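Aldehyde dehydrogenase (PDB 3I44) probably oxidises aldehydes to carboxylic acids, with a nicotinamide cofactor as electron acceptor. Local coordinates at residues L88-K93 against A215-V220; L206-L211 against G219-I224; K274-I279 against T422-T427; I278-A283 against R444-Q449. The protein carries 1 engineered substitution. All coordinates share one frame; numbering follows the deposited sequence.

Interaction 1. Residues L88-K93 against A215-V220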
# COMPACT_ATOMS: atom_id res chain seq x y z
N LEU A 88 -7.71 24.29 -6.57
CA LEU A 88 -6.58 24.78 -7.33
C LEU A 88 -6.33 26.27 -7.05
O LEU A 88 -5.18 26.69 -6.95
CB LEU A 88 -6.80 24.56 -8.81
CG LEU A 88 -5.66 24.98 -9.74
CD1 LEU A 88 -4.44 24.14 -9.44
CD2 LEU A 88 -6.13 24.80 -11.22
N GLY A 89 -7.38 27.06 -6.91
CA GLY A 89 -7.23 28.48 -6.61
C GLY A 89 -6.54 28.70 -5.27
O GLY A 89 -5.71 29.62 -5.14
N PHE A 90 -6.85 27.88 -4.27
CA PHE A 90 -6.10 27.97 -3.02
C PHE A 90 -4.62 27.63 -3.18
O PHE A 90 -3.76 28.28 -2.59
CB PHE A 90 -6.70 27.10 -1.92
CG PHE A 90 -7.91 27.70 -1.27
CD1 PHE A 90 -7.78 28.82 -0.43
CD2 PHE A 90 -9.17 27.15 -1.47
CE1 PHE A 90 -8.90 29.38 0.18
CE2 PHE A 90 -10.30 27.70 -0.85
CZ PHE A 90 -10.16 28.81 -0.02
N VAL A 91 -4.33 26.60 -3.94
CA VAL A 91 -2.93 26.20 -4.18
C VAL A 91 -2.14 27.26 -4.96
O VAL A 91 -0.97 27.53 -4.67
CB VAL A 91 -2.87 24.82 -4.84
CG1 VAL A 91 -1.41 24.46 -5.33
CG2 VAL A 91 -3.42 23.79 -3.84
N GLU A 92 -2.79 27.90 -5.91
CA GLU A 92 -2.14 29.02 -6.61
C GLU A 92 -1.86 30.18 -5.67
O GLU A 92 -0.81 30.80 -5.74
CB GLU A 92 -2.93 29.40 -7.88
CG GLU A 92 -2.87 28.20 -8.94
CD GLU A 92 -3.35 28.60 -10.35
OE1 GLU A 92 -3.98 29.70 -10.48
OE2 GLU A 92 -3.09 27.84 -11.32
N LYS A 93 -2.79 30.45 -4.76
CA LYS A 93 -2.61 31.49 -3.76
C LYS A 93 -1.47 31.13 -2.79
O LYS A 93 -0.62 31.97 -2.46
CB LYS A 93 -3.92 31.71 -3.00
CG LYS A 93 -3.92 32.93 -2.04
CD LYS A 93 -3.31 34.16 -2.76
CE LYS A 93 -4.03 35.45 -2.51
NZ LYS A 93 -3.84 36.35 -3.70
N ALA A 215 -5.84 32.10 3.43
CA ALA A 215 -7.22 31.97 3.87
C ALA A 215 -7.81 30.58 3.62
O ALA A 215 -8.99 30.42 3.41
CB ALA A 215 -8.13 33.08 3.24
N LEU A 216 -6.97 29.56 3.71
CA LEU A 216 -7.44 28.19 3.67
C LEU A 216 -8.44 28.01 4.82
O LEU A 216 -8.16 28.46 5.94
CB LEU A 216 -6.22 27.26 3.82
CG LEU A 216 -6.29 25.85 3.28
CD1 LEU A 216 -6.48 25.81 1.74
CD2 LEU A 216 -5.05 25.13 3.74
N PRO A 217 -9.61 27.39 4.56
CA PRO A 217 -10.65 27.27 5.59
C PRO A 217 -10.17 26.61 6.87
O PRO A 217 -9.33 25.68 6.86
CB PRO A 217 -11.71 26.41 4.92
CG PRO A 217 -11.53 26.62 3.49
CD PRO A 217 -10.05 26.78 3.29
N SER A 218 -10.72 27.09 7.98
CA SER A 218 -10.36 26.58 9.30
C SER A 218 -10.44 25.05 9.43
O SER A 218 -11.45 24.42 9.12
CB SER A 218 -11.26 27.26 10.34
OG SER A 218 -11.03 28.66 10.31
N GLY A 219 -9.36 24.45 9.88
CA GLY A 219 -9.34 23.02 10.17
C GLY A 219 -8.86 22.15 9.01
O GLY A 219 -8.60 20.94 9.20
N VAL A 220 -8.76 22.73 7.81
CA VAL A 220 -8.27 21.97 6.65
C VAL A 220 -6.82 21.55 6.87
O VAL A 220 -6.44 20.39 6.62
CB VAL A 220 -8.45 22.78 5.37
CG1 VAL A 220 -7.85 22.07 4.16
CG2 VAL A 220 -9.98 23.07 5.15
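F90 reaches out from helix 84-100 and meets three consecutive residues, A215, L216 and P217, of the loop that follows helix 202-213. Most of the contact is apolar. Methyl CD1 of L216 makes an off-centre CH-pi contact with the F90 ring. It lies 4.3 Å from the ring centroid, 30° off the normal, and comes nearest to F90 CG at 3.8 Å. The F90 and P217 side chains come from opposite directions, and P217 CD sits over one face of the ring, 3.9 Å from F90 CZ. The one polar neighbour is a backbone oxygen: A215 O lies 3.4 Å from F90 CE1, at an oblique approach to the ring. No hydrogen bond crosses between the two segments. F90 CG stands anti to its own carbonyl carbon (chi1 -79°), which sends the ring out toward the loop. On the helix side, V91 faces inward to I183 and L187 of helix 174-188. L216 and P217 also touch W79. This is a surface contact. The loop side is a helix exit: A215 has positive phi and closes helix 202-213 in a Schellman motif, and a type II beta turn from P217 to V220 leads into strand 221-223.

Interaction 2. Residues L206-L211 against G219-I224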
# COMPACT_ATOMS: atom_id res chain seq x y z
N LEU A 206 6.34 28.43 9.45
CA LEU A 206 6.19 29.51 8.45
C LEU A 206 5.26 29.07 7.30
O LEU A 206 4.43 29.84 6.83
CB LEU A 206 7.57 29.97 7.93
CG LEU A 206 7.63 31.00 6.79
CD1 LEU A 206 6.81 32.29 7.12
CD2 LEU A 206 9.15 31.33 6.44
N PHE A 207 5.37 27.82 6.87
CA PHE A 207 4.47 27.28 5.85
C PHE A 207 3.03 27.36 6.35
O PHE A 207 2.12 27.73 5.60
CB PHE A 207 4.84 25.85 5.48
CG PHE A 207 4.05 25.29 4.34
CD1 PHE A 207 4.38 25.63 3.03
CD2 PHE A 207 2.99 24.45 4.56
CE1 PHE A 207 3.65 25.12 1.95
CE2 PHE A 207 2.26 23.93 3.49
CZ PHE A 207 2.60 24.26 2.19
N ALA A 208 2.85 27.07 7.64
CA ALA A 208 1.54 27.25 8.28
C ALA A 208 1.05 28.68 8.13
O ALA A 208 -0.11 28.88 7.81
CB ALA A 208 1.58 26.84 9.76
N GLU A 209 1.92 29.65 8.40
CA GLU A 209 1.55 31.06 8.22
C GLU A 209 1.21 31.38 6.77
O GLU A 209 0.37 32.23 6.51
CB GLU A 209 2.68 32.00 8.64
CG GLU A 209 2.98 32.00 10.13
CD GLU A 209 4.14 32.95 10.45
OE1 GLU A 209 4.20 34.05 9.89
OE2 GLU A 209 5.03 32.60 11.22
N ILE A 210 1.93 30.78 5.82
CA ILE A 210 1.60 30.94 4.40
C ILE A 210 0.16 30.51 4.13
O ILE A 210 -0.61 31.26 3.52
CB ILE A 210 2.63 30.26 3.52
CG1 ILE A 210 3.95 31.05 3.63
CG2 ILE A 210 2.20 30.22 2.02
CD1 ILE A 210 5.21 30.29 3.17
N LEU A 211 -0.23 29.34 4.67
CA LEU A 211 -1.54 28.75 4.41
C LEU A 211 -2.64 29.59 5.09
O LEU A 211 -3.72 29.78 4.56
CB LEU A 211 -1.62 27.29 4.89
CG LEU A 211 -1.36 26.27 3.78
CD1 LEU A 211 0.01 26.49 3.13
CD2 LEU A 211 -1.49 24.85 4.34
N GLY A 219 -9.36 24.45 9.88
CA GLY A 219 -9.34 23.02 10.17
C GLY A 219 -8.86 22.15 9.01
O GLY A 219 -8.60 20.94 9.20
N VAL A 220 -8.76 22.73 7.81
CA VAL A 220 -8.27 21.97 6.65
C VAL A 220 -6.82 21.55 6.87
O VAL A 220 -6.44 20.39 6.62
CB VAL A 220 -8.45 22.78 5.37
CG1 VAL A 220 -7.85 22.07 4.16
CG2 VAL A 220 -9.98 23.07 5.15
N PHE A 221 -6.01 22.49 7.34
CA PHE A 221 -4.64 22.22 7.63
C PHE A 221 -4.34 22.55 9.09
O PHE A 221 -4.63 23.64 9.55
CB PHE A 221 -3.72 23.04 6.70
CG PHE A 221 -2.28 22.97 7.09
CD1 PHE A 221 -1.48 21.90 6.66
CD2 PHE A 221 -1.74 23.93 7.95
CE1 PHE A 221 -0.15 21.82 7.06
CE2 PHE A 221 -0.43 23.86 8.35
CZ PHE A 221 0.39 22.81 7.90
N ASN A 222 -3.70 21.61 9.79
CA ASN A 222 -3.36 21.79 11.21
C ASN A 222 -1.93 21.35 11.47
O ASN A 222 -1.47 20.35 10.89
CB ASN A 222 -4.33 21.00 12.11
CG ASN A 222 -5.76 21.28 11.80
OD1 ASN A 222 -6.36 22.20 12.35
ND2 ASN A 222 -6.35 20.49 10.85
N LEU A 223 -1.22 22.10 12.31
CA LEU A 223 0.16 21.81 12.63
C LEU A 223 0.33 21.71 14.15
O LEU A 223 -0.06 22.63 14.89
CB LEU A 223 1.13 22.87 12.03
CG LEU A 223 2.64 22.66 12.31
CD1 LEU A 223 3.53 23.37 11.29
CD2 LEU A 223 3.03 23.15 13.71
N ILE A 224 0.83 20.56 14.59
CA ILE A 224 1.25 20.38 15.98
C ILE A 224 2.70 19.90 15.97
O ILE A 224 3.09 19.11 15.11
CB ILE A 224 0.37 19.36 16.76
CG1 ILE A 224 0.40 17.98 16.10
CG2 ILE A 224 -1.05 19.91 16.91
CD1 ILE A 224 -0.37 16.90 16.83
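A208 and L211 on helix 202-213 face F221 and L223 on strand 221-223, and the short helix and strand axes run nearly antiparallel, at 153° and 9.4 Å apart. The two elements are the second and third parts of a beta-alpha-beta unit that starts at strand 191-195. Strands 191-195 and 221-223 pair in parallel, and the helix packs on strand 221-223. The unit probably belongs to the Rossmann-like cofactor-binding domain of aldehyde dehydrogenases.

The F221 ring carries the contact. Its CG is anti to the backbone N (chi1 171°), and the ring lies against the helix. L211 CD2 sits over one face, 3.4 Å from F221 CG. This is a CH-pi contact, with the methyl 3.8 Å from the ring centroid and displaced toward the rim. The two side chains cross at about a right angle. The other methyl of L211, CD1, lies over a face of the F207 ring one helical turn earlier, so the leucine fork gives one branch to each ring. A208 comes to F221 differently. Its CB lies at the ring edge, near the plane, 3.9 Å from F221 CE2. The same CB also touches L223 CD1 at 4.3 Å, a lighter contact. All four residues are buried. L216 and V182 also pack on F221.

N222 points away from the helix. Its OD1 accepts a hydrogen bond from N31 N. Its ND2 donates to M192 O and also to G219 O, 2.8 Å away, with the nitrogen standing above the carbonyl plane of G219.

Interaction 3. Residues K274-I279 against T422-T427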
# COMPACT_ATOMS: atom_id res chain seq x y z
N LYS A 274 20.83 3.82 0.21
CA LYS A 274 22.28 3.63 0.13
C LYS A 274 22.67 3.48 -1.35
O LYS A 274 23.19 2.46 -1.79
CB LYS A 274 22.76 2.47 0.99
CG LYS A 274 24.30 2.41 1.14
CD LYS A 274 24.83 3.28 2.30
CE LYS A 274 26.36 3.52 2.19
NZ LYS A 274 26.86 4.48 3.20
N GLY A 275 22.42 4.56 -2.07
CA GLY A 275 22.56 4.60 -3.51
C GLY A 275 23.91 4.18 -4.02
O GLY A 275 24.94 4.62 -3.51
N ALA A 276 23.89 3.30 -5.01
CA ALA A 276 25.07 2.98 -5.78
C ALA A 276 25.18 3.92 -7.00
O ALA A 276 24.16 4.25 -7.63
CB ALA A 276 25.03 1.58 -6.21
N ASN A 277 26.41 4.36 -7.30
CA ASN A 277 26.76 5.14 -8.50
C ASN A 277 27.80 4.33 -9.28
O ASN A 277 28.99 4.30 -8.90
CB ASN A 277 27.34 6.50 -8.12
CG ASN A 277 27.53 7.44 -9.32
OD1 ASN A 277 27.23 7.08 -10.46
ND2 ASN A 277 28.00 8.67 -9.06
N ILE A 278 27.33 3.67 -10.34
CA ILE A 278 28.14 2.82 -11.17
C ILE A 278 28.77 3.65 -12.28
O ILE A 278 28.08 4.14 -13.20
CB ILE A 278 27.35 1.67 -11.78
CG1 ILE A 278 26.74 0.79 -10.69
CG2 ILE A 278 28.25 0.86 -12.72
CD1 ILE A 278 25.67 -0.24 -11.22
N ILE A 279 30.09 3.79 -12.20
CA ILE A 279 30.86 4.64 -13.14
C ILE A 279 31.79 3.77 -13.96
O ILE A 279 32.72 3.15 -13.44
CB ILE A 279 31.63 5.74 -12.43
CG1 ILE A 279 30.67 6.52 -11.52
CG2 ILE A 279 32.33 6.68 -13.44
CD1 ILE A 279 31.28 7.74 -10.84
N THR A 422 25.72 -6.83 -8.93
CA THR A 422 25.66 -7.56 -7.67
C THR A 422 25.94 -6.63 -6.51
O THR A 422 25.20 -6.59 -5.55
CB THR A 422 26.67 -8.76 -7.66
OG1 THR A 422 26.32 -9.68 -8.70
CG2 THR A 422 26.66 -9.49 -6.28
N LEU A 423 27.04 -5.90 -6.60
CA LEU A 423 27.38 -4.89 -5.59
C LEU A 423 26.28 -3.83 -5.41
O LEU A 423 25.89 -3.53 -4.30
CB LEU A 423 28.70 -4.21 -5.93
CG LEU A 423 29.96 -5.08 -5.77
CD1 LEU A 423 31.14 -4.55 -6.59
CD2 LEU A 423 30.29 -5.20 -4.26
N ALA A 424 25.78 -3.28 -6.52
CA ALA A 424 24.72 -2.25 -6.43
C ALA A 424 23.47 -2.81 -5.72
O ALA A 424 22.81 -2.10 -4.95
CB ALA A 424 24.37 -1.72 -7.82
N ASN A 425 23.15 -4.08 -5.97
CA ASN A 425 21.97 -4.70 -5.37
C ASN A 425 22.19 -5.31 -3.99
O ASN A 425 21.22 -5.79 -3.40
CB ASN A 425 21.34 -5.77 -6.28
CG ASN A 425 20.68 -5.19 -7.49
OD1 ASN A 425 20.33 -3.99 -7.50
ND2 ASN A 425 20.50 -6.01 -8.52
N ASP A 426 23.41 -5.24 -3.46
CA ASP A 426 23.72 -5.80 -2.13
C ASP A 426 23.35 -4.82 -1.02
O ASP A 426 24.19 -4.18 -0.39
CB ASP A 426 25.18 -6.21 -2.05
CG ASP A 426 25.53 -6.83 -0.71
OD1 ASP A 426 24.60 -7.21 0.02
OD2 ASP A 426 26.74 -6.89 -0.36
N THR A 427 22.06 -4.68 -0.81
CA THR A 427 21.52 -3.71 0.12
C THR A 427 20.05 -4.02 0.27
O THR A 427 19.46 -4.64 -0.63
CB THR A 427 21.67 -2.25 -0.40
OG1 THR A 427 21.12 -1.34 0.58
CG2 THR A 427 20.97 -2.03 -1.85
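A276 and A424 meet methyl to methyl, with their CB atoms 3.7 Å apart. This is the tight part of the contact. Two alanines let strand 276-279 and helix 417-425 come very close, and their CA atoms are only 5.3 Å apart. The A424 methyl also meets I278 CD1, at 3.9 Å. I278 holds CG1 anti to its carbonyl carbon (chi1 -60°) and the chain extends from there, which carries CD1 out to the helix. A424 is thus shared by two strand residues that both point to the helix, while N277 between them turns away and hydrogen-bonds through OD1 to Q436 NE2. F414 touches I278 as well. The strand belongs to the seven-stranded mixed sheet of the second half of the chain, probably the catalytic domain in this family, and the helix covers one face of it.

The other end is loose. T427 OG1 comes no closer than 4.2 Å to K274 CB, and this is packing without a bond. The hydroxyl has its polar partner at Y429. K274 points its CB toward segment 422-427, but a bend at chi2 (86°) leads the chain away, and NZ hydrogen-bonds to I399 O and E402 O. T427 is partly exposed.

No hydrogen bond joins the two segments directly. R308 bridges them instead: it donates to K274 O, L423 O and A424 O. The cohesion of the contact therefore rests on methyl packing, with polar ties supplied by a third residue and the lysine charge directed away from segment 422-427.

Interaction 4. Residues I278-A283 against R444-Q449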
# COMPACT_ATOMS: atom_id res chain seq x y z
N ILE A 278 27.33 3.67 -10.34
CA ILE A 278 28.14 2.82 -11.17
C ILE A 278 28.77 3.65 -12.28
O ILE A 278 28.08 4.14 -13.20
CB ILE A 278 27.35 1.67 -11.78
CG1 ILE A 278 26.74 0.79 -10.69
CG2 ILE A 278 28.25 0.86 -12.72
CD1 ILE A 278 25.67 -0.24 -11.22
N ILE A 279 30.09 3.79 -12.20
CA ILE A 279 30.86 4.64 -13.14
C ILE A 279 31.79 3.77 -13.96
O ILE A 279 32.72 3.15 -13.44
CB ILE A 279 31.63 5.74 -12.43
CG1 ILE A 279 30.67 6.52 -11.52
CG2 ILE A 279 32.33 6.68 -13.44
CD1 ILE A 279 31.28 7.74 -10.84
N PHE A 280 31.49 3.68 -15.24
CA PHE A 280 32.30 2.93 -16.18
C PHE A 280 33.44 3.79 -16.70
O PHE A 280 33.38 5.01 -16.64
CB PHE A 280 31.44 2.43 -17.35
CG PHE A 280 30.56 1.28 -16.99
CD1 PHE A 280 31.03 -0.02 -17.05
CD2 PHE A 280 29.25 1.50 -16.56
CE1 PHE A 280 30.23 -1.08 -16.72
CE2 PHE A 280 28.43 0.44 -16.21
CZ PHE A 280 28.91 -0.86 -16.31
N ALA A 281 34.48 3.11 -17.20
CA ALA A 281 35.65 3.78 -17.81
C ALA A 281 35.26 4.73 -18.97
O ALA A 281 35.97 5.69 -19.28
CB ALA A 281 36.70 2.73 -18.29
N ASP A 282 34.14 4.44 -19.62
CA ASP A 282 33.71 5.23 -20.76
C ASP A 282 32.70 6.30 -20.38
O ASP A 282 32.03 6.85 -21.25
CB ASP A 282 33.19 4.33 -21.90
CG ASP A 282 31.90 3.51 -21.54
OD1 ASP A 282 31.28 3.74 -20.48
OD2 ASP A 282 31.52 2.64 -22.36
N ALA A 283 32.61 6.64 -19.08
CA ALA A 283 31.75 7.73 -18.63
C ALA A 283 32.26 9.07 -19.17
O ALA A 283 33.44 9.20 -19.48
CB ALA A 283 31.63 7.75 -17.08
N ARG A 444 21.39 0.86 -20.59
CA ARG A 444 20.09 0.22 -20.57
C ARG A 444 20.14 -1.13 -19.87
O ARG A 444 19.27 -1.40 -19.05
CB ARG A 444 19.55 0.06 -21.99
CG ARG A 444 19.07 1.35 -22.56
CD ARG A 444 18.68 1.17 -24.01
NE ARG A 444 18.04 2.36 -24.55
CZ ARG A 444 17.42 2.40 -25.72
NH1 ARG A 444 17.40 1.33 -26.50
NH2 ARG A 444 16.83 3.51 -26.12
N ARG A 445 21.12 -1.95 -20.20
CA ARG A 445 21.30 -3.25 -19.53
C ARG A 445 21.40 -3.10 -18.01
O ARG A 445 20.74 -3.83 -17.27
CB ARG A 445 22.57 -3.98 -19.97
CG ARG A 445 22.60 -4.47 -21.37
CD ARG A 445 23.75 -5.52 -21.56
NE ARG A 445 25.09 -4.90 -21.48
CZ ARG A 445 25.72 -4.28 -22.47
NH1 ARG A 445 25.16 -4.14 -23.66
NH2 ARG A 445 26.91 -3.76 -22.27
N ILE A 446 22.26 -2.19 -17.56
CA ILE A 446 22.49 -1.98 -16.13
C ILE A 446 21.27 -1.40 -15.41
O ILE A 446 20.92 -1.87 -14.30
CB ILE A 446 23.78 -1.13 -15.86
CG1 ILE A 446 25.02 -1.75 -16.53
CG2 ILE A 446 24.02 -0.99 -14.36
CD1 ILE A 446 25.31 -3.19 -16.14
N ALA A 447 20.63 -0.40 -16.03
CA ALA A 447 19.41 0.22 -15.50
C ALA A 447 18.30 -0.82 -15.26
O ALA A 447 17.56 -0.72 -14.28
CB ALA A 447 18.91 1.37 -16.40
N ALA A 448 18.19 -1.79 -16.16
CA ALA A 448 17.18 -2.82 -16.06
C ALA A 448 17.47 -3.81 -14.94
O ALA A 448 16.53 -4.41 -14.43
CB ALA A 448 17.01 -3.59 -17.41
N GLN A 449 18.74 -3.98 -14.56
CA GLN A 449 19.10 -4.95 -13.54
C GLN A 449 19.19 -4.41 -12.11
O GLN A 449 19.12 -5.19 -11.19
CB GLN A 449 20.42 -5.62 -13.89
CG GLN A 449 20.38 -6.44 -15.18
CD GLN A 449 21.76 -6.96 -15.53
OE1 GLN A 449 22.25 -7.87 -14.89
NE2 GLN A 449 22.39 -6.38 -16.54
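I446 on helix 440-449 reaches to I278 and F280, and each of its two branches has its own partner. At CB the chain forks. CG2 meets I278 CD1 at 3.6 Å, the closer of the two contacts. CG1 stands anti to the carbonyl carbon (chi1 -55°) and turns to the F280 ring. It lies 4.0 Å from F280 CZ and 4.1 Å from F280 CE2, and comes to the ring obliquely. Beyond CG1 the chain bends (chi2 -57°), and at the tip I446 CD1 lies 4.3 Å from F280 CZ. I446 as a whole also packs on I435 of strand 432-436 and on E417 and V421 of helix 417-425.

The fold here is a parallel beta-alpha-beta connection: helix 440-449 links strands 432-436 and 454-457 and lies against the sheet that holds strand 276-279. F280 sits just past the end of that strand, where a type I beta turn from F280 to A283 begins. Its ring also meets F414 edge-to-face. In the turn, D282 forms a salt bridge with K442 NZ and a hydrogen bond with S437 OG. On the helix, Q449 NE2 hydrogen-bonds back to R445 O over 3.1 Å, from well above the carbonyl plane.

A different face of the helix meets the second subunit. R444 NE forms a salt bridge with the terminal carboxylate of W497 of that subunit, and A447 O accepts a hydrogen bond from K492 NZ of the same neighbour.

Overall arrangement
From the N terminus, interaction 1 closes a long loop between helix 84-100 and the turn before strand 221-223. Interaction 2 starts late within that loop and closes a short one just beyond its end, so the two overlap and share G219 and V220. They touch where L216 CD2 packs on L211 CD2. Both lie in the Rossmann-like part around strands 191-195 and 221-223. Interactions 3 and 4 follow in series. Their spans overlap, and they fasten successive helices, 417-425 and 440-449, to the sheet containing strand 276-279. N425 ND2 and Q449 O, 3.1 Å apart, probably bond between them. The two pairs lie on opposite sides of the chain's centre.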